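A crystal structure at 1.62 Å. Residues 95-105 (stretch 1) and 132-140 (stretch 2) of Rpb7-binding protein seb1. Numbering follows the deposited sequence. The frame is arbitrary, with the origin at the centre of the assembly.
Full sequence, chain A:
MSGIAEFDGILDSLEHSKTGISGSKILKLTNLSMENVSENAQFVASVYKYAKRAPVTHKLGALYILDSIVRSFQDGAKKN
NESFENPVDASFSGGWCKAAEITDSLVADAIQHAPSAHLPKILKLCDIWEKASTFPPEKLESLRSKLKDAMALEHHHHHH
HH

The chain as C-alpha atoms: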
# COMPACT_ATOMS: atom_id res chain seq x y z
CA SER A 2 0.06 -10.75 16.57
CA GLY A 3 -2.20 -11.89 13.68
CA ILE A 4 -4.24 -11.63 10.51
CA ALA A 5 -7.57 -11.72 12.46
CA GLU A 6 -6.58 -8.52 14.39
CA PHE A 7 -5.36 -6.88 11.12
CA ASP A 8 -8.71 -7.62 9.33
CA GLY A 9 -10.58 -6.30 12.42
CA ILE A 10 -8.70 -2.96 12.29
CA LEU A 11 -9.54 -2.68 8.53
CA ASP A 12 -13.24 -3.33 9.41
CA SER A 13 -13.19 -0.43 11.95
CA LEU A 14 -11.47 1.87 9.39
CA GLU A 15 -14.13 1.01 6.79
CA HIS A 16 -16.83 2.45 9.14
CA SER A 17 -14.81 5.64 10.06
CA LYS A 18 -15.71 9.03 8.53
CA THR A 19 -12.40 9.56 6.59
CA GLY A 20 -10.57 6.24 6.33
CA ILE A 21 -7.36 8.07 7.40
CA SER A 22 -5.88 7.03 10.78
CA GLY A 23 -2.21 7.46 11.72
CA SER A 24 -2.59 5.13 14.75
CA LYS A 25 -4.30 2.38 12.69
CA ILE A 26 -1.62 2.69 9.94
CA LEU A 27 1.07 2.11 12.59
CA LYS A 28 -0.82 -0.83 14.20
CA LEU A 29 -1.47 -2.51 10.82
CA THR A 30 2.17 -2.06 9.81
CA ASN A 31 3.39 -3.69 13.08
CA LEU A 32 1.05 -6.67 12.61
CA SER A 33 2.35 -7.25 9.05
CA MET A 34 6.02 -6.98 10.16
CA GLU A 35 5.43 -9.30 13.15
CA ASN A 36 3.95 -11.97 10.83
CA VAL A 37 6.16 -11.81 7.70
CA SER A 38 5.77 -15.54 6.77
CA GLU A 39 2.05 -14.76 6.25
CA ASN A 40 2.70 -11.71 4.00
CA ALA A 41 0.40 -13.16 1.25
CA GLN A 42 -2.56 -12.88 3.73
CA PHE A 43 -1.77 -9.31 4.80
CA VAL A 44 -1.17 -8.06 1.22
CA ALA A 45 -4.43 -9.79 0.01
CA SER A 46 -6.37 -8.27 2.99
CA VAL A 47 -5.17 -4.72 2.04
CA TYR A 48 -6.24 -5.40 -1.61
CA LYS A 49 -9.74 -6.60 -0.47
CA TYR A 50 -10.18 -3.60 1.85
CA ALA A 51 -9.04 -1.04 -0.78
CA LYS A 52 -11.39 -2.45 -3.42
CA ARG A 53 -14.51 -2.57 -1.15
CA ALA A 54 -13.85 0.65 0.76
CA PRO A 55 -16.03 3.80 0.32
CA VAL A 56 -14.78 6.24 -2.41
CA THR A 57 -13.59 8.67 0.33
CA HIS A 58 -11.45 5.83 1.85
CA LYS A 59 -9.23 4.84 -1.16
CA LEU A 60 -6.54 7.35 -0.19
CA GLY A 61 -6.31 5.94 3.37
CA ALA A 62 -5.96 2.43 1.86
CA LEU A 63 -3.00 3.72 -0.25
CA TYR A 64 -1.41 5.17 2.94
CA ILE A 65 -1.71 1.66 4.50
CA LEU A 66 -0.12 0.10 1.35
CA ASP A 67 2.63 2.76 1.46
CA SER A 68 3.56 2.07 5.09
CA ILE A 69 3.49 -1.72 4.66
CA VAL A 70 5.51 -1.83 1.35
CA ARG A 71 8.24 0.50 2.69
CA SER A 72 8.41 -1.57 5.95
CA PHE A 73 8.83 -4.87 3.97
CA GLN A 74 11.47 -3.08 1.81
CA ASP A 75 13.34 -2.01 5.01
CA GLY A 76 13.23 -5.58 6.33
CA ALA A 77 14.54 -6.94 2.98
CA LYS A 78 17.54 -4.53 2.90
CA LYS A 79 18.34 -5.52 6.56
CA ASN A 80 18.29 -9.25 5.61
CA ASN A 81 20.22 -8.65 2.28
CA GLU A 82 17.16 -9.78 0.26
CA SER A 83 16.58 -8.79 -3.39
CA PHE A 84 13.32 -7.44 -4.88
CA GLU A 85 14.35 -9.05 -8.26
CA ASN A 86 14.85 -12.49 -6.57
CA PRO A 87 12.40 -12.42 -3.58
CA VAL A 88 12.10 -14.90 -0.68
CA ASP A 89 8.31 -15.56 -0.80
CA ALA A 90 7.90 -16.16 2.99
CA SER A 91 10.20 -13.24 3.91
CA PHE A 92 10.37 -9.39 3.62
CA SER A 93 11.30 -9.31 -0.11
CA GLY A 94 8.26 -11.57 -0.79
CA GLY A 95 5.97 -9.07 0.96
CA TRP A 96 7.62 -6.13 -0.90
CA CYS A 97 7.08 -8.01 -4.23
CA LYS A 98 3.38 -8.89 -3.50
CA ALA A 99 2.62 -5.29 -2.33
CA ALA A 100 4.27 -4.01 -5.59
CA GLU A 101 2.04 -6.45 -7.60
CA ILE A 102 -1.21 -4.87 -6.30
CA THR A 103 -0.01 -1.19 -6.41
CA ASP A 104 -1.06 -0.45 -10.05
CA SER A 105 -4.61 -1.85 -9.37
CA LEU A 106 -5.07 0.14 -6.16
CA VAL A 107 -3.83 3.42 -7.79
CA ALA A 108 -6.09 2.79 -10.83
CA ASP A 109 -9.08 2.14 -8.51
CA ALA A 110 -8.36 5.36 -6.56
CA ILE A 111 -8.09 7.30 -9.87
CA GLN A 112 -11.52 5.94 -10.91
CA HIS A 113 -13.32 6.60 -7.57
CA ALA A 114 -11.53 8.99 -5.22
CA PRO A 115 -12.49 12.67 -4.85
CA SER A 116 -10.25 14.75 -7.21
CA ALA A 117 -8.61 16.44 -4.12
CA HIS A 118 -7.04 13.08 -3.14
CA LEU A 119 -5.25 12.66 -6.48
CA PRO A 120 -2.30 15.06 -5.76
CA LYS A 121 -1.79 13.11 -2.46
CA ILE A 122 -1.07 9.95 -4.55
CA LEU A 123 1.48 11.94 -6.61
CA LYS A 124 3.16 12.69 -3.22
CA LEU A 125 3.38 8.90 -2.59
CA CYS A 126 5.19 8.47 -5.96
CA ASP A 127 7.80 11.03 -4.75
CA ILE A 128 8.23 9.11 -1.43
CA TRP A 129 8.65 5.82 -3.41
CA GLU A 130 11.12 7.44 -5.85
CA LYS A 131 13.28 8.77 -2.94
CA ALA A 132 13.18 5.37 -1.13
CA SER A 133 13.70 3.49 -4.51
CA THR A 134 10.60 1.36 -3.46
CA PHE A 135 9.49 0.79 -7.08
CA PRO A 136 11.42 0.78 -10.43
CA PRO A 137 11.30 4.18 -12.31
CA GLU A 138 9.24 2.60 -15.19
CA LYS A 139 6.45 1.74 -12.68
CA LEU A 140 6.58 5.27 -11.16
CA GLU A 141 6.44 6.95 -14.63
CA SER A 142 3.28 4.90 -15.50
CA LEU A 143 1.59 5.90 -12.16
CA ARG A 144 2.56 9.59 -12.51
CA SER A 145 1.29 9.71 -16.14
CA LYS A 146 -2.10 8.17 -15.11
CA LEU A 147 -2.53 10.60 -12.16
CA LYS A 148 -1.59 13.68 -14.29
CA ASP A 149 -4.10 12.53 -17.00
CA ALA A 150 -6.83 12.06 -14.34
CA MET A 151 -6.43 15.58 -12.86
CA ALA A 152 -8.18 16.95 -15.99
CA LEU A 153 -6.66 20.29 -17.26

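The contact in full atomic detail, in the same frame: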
# COMPACT_ATOMS: atom_id res chain seq x y z
N GLY A 95 7.02 -10.04 0.64
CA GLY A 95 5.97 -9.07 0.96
C GLY A 95 6.08 -7.81 0.11
O GLY A 95 5.07 -7.29 -0.36
N TRP A 96 7.32 -7.33 -0.10
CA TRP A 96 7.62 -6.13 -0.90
C TRP A 96 7.16 -6.40 -2.36
O TRP A 96 6.49 -5.56 -2.95
CB TRP A 96 9.14 -5.88 -0.81
CG TRP A 96 9.72 -4.73 -1.59
CD1 TRP A 96 9.05 -3.74 -2.25
CD2 TRP A 96 11.11 -4.44 -1.74
NE1 TRP A 96 9.94 -2.87 -2.82
CE2 TRP A 96 11.22 -3.27 -2.52
CE3 TRP A 96 12.29 -5.07 -1.29
CZ2 TRP A 96 12.46 -2.73 -2.89
CZ3 TRP A 96 13.52 -4.52 -1.63
CH2 TRP A 96 13.60 -3.36 -2.42
N CYS A 97 7.47 -7.59 -2.89
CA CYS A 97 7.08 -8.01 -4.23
C CYS A 97 5.54 -8.07 -4.38
O CYS A 97 4.99 -7.51 -5.32
CB CYS A 97 7.73 -9.35 -4.57
SG CYS A 97 7.20 -10.06 -6.15
N LYS A 98 4.85 -8.75 -3.45
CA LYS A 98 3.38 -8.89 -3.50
C LYS A 98 2.72 -7.52 -3.37
O LYS A 98 1.79 -7.25 -4.11
CB LYS A 98 2.84 -9.84 -2.43
CG LYS A 98 3.29 -11.28 -2.63
CD LYS A 98 2.69 -12.21 -1.57
CE LYS A 98 3.30 -13.60 -1.59
NZ LYS A 98 4.69 -13.63 -1.03
N ALA A 99 3.20 -6.65 -2.45
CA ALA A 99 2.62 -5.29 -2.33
C ALA A 99 2.82 -4.50 -3.65
O ALA A 99 1.91 -3.81 -4.09
CB ALA A 99 3.22 -4.55 -1.14
N ALA A 100 4.00 -4.65 -4.30
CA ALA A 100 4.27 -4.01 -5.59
C ALA A 100 3.26 -4.49 -6.65
O ALA A 100 2.74 -3.67 -7.42
CB ALA A 100 5.69 -4.34 -6.06
N GLU A 101 2.96 -5.80 -6.65
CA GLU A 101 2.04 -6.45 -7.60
C GLU A 101 0.63 -5.89 -7.57
O GLU A 101 -0.04 -5.90 -8.61
CB GLU A 101 2.02 -7.99 -7.42
CG GLU A 101 3.32 -8.68 -7.78
CD GLU A 101 3.43 -9.22 -9.20
OE1 GLU A 101 3.25 -8.43 -10.16
OE2 GLU A 101 3.72 -10.43 -9.34
N ILE A 102 0.15 -5.44 -6.40
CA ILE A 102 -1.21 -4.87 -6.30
C ILE A 102 -1.22 -3.32 -6.42
O ILE A 102 -2.31 -2.74 -6.46
CB ILE A 102 -1.95 -5.32 -4.99
CG1 ILE A 102 -1.30 -4.71 -3.73
CG2 ILE A 102 -2.06 -6.87 -4.92
CD1 ILE A 102 -2.18 -4.75 -2.41
N THR A 103 -0.05 -2.65 -6.41
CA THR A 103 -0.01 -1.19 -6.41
C THR A 103 -0.71 -0.56 -7.62
O THR A 103 -1.51 0.35 -7.41
CB THR A 103 1.43 -0.69 -6.22
OG1 THR A 103 1.86 -1.11 -4.94
CG2 THR A 103 1.56 0.84 -6.32
N ASP A 104 -0.43 -1.03 -8.85
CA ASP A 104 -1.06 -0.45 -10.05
C ASP A 104 -2.59 -0.49 -9.93
O ASP A 104 -3.23 0.54 -10.18
CB ASP A 104 -0.60 -1.14 -11.34
CG ASP A 104 0.79 -0.78 -11.82
OD1 ASP A 104 1.49 -0.00 -11.12
OD2 ASP A 104 1.20 -1.29 -12.89
N SER A 105 -3.15 -1.65 -9.53
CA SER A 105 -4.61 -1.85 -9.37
C SER A 105 -5.20 -0.90 -8.36
O SER A 105 -6.26 -0.32 -8.63
CB SER A 105 -4.94 -3.28 -8.92
OG SER A 105 -4.53 -4.21 -9.91
N ALA A 132 12.85 6.61 -1.84
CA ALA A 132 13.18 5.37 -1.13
C ALA A 132 13.56 4.24 -2.09
O ALA A 132 13.91 3.15 -1.62
CB ALA A 132 12.01 4.96 -0.24
N SER A 133 13.47 4.48 -3.43
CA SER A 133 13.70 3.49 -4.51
C SER A 133 12.81 2.22 -4.30
O SER A 133 13.22 1.10 -4.61
CB SER A 133 15.18 3.13 -4.62
OG SER A 133 15.99 4.27 -4.80
N THR A 134 11.58 2.43 -3.78
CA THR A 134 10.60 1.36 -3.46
C THR A 134 10.15 0.61 -4.72
O THR A 134 10.00 -0.61 -4.69
CB THR A 134 9.41 1.96 -2.67
OG1 THR A 134 9.91 2.71 -1.57
CG2 THR A 134 8.44 0.90 -2.15
N PHE A 135 9.94 1.35 -5.81
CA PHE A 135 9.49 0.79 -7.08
C PHE A 135 10.43 1.21 -8.22
O PHE A 135 10.98 2.31 -8.14
CB PHE A 135 8.05 1.25 -7.39
CG PHE A 135 7.02 0.81 -6.36
CD1 PHE A 135 6.90 -0.53 -6.01
CD2 PHE A 135 6.17 1.73 -5.76
CE1 PHE A 135 5.97 -0.93 -5.05
CE2 PHE A 135 5.21 1.32 -4.83
CZ PHE A 135 5.12 -0.01 -4.47
N PRO A 136 10.57 0.38 -9.28
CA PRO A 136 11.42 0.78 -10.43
C PRO A 136 10.91 2.07 -11.10
O PRO A 136 9.69 2.30 -11.07
CB PRO A 136 11.31 -0.42 -11.38
CG PRO A 136 10.89 -1.56 -10.52
CD PRO A 136 9.97 -0.95 -9.51
N PRO A 137 11.78 2.92 -11.70
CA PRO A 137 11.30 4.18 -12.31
C PRO A 137 10.21 4.03 -13.37
O PRO A 137 9.37 4.92 -13.48
CB PRO A 137 12.58 4.80 -12.89
CG PRO A 137 13.68 4.21 -12.11
CD PRO A 137 13.25 2.80 -11.80
N GLU A 138 10.22 2.91 -14.14
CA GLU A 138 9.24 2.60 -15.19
C GLU A 138 7.83 2.48 -14.59
O GLU A 138 6.87 2.95 -15.20
CB GLU A 138 9.60 1.30 -15.92
CG GLU A 138 10.92 1.37 -16.68
CD GLU A 138 11.17 0.27 -17.69
OE1 GLU A 138 10.72 -0.88 -17.47
OE2 GLU A 138 11.84 0.56 -18.71
N LYS A 139 7.72 1.88 -13.40
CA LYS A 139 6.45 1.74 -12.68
C LYS A 139 5.97 3.11 -12.24
O LYS A 139 4.80 3.44 -12.43
CB LYS A 139 6.59 0.80 -11.48
CG LYS A 139 5.25 0.47 -10.83
CD LYS A 139 5.41 -0.28 -9.52
CE LYS A 139 4.26 -1.21 -9.28
NZ LYS A 139 4.33 -2.42 -10.15
N LEU A 140 6.88 3.92 -11.66
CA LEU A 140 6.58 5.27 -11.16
C LEU A 140 6.16 6.24 -12.26
O LEU A 140 5.29 7.07 -12.02
CB LEU A 140 7.75 5.83 -10.34
CG LEU A 140 8.09 5.04 -9.06
CD1 LEU A 140 9.45 5.45 -8.54
CD2 LEU A 140 7.01 5.19 -7.99
O HOH W 1 1.45 -3.19 -9.86
O HOH W 2 2.71 1.51 -13.01

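A helix packing against the loop and first turn of a second helix is held here by a small apolar centre flanked by polar links, a compact illustration of how one helical face can meet a partner with different chemistry at each turn. The residues of stretch 1 that matter, Trp96, Ala100 and the pair Thr103 and Asp104, follow one another at roughly one-turn spacing, so they share one side of the helix, while Cys97, Glu101 and Ile102 direct their CA-to-CB bonds away.

At one end, the CA-to-CB bond of Trp96 points sideways to stretch 2, and its t rotamer carries the indole to the loop. There Trp96 NE1 donates a hydrogen bond to Thr134 O at 2.9 Å, with an N-H...O angle of 156°; the carbonyl lies at the ring edge, near its plane, where the indole N-H points. Just before it, Ser133, with positive phi, is the first residue to leave helical geometry, in a Schellman motif.

The middle belongs to Phe135 and Ala100, both buried. Alanine's short side chain lets the ring come close: Phe135 CE1 is 3.6 Å from both CA and CB of Ala100. Phe135 CZ also lies 3.5 Å from Thr103 OG1, a hydroxyl that can be buried here because it donates to Ala99 O, with Thr103 OG1 and Ala99 O 2.8 Å apart, within its own helix.

Lys139 closes the other end. Its CA-to-CB bond points toward stretch 1, and the long chain brings Lys139 NZ to 3.4 Å from Ala100 O in a weak hydrogen bond and to 3.9 Å from Asp104 OD1 in a long salt bridge. Water reinforces these loose direct links. One molecule accepts from Lys139 NZ and Asp104 N and donates to Ala100 O; a second donates to both Asp104 OD1 and Lys139 O. With 333 Å² buried, both sides summed, the contact combines close apolar packing with solvent-assisted polar bridging at its Lys139 end.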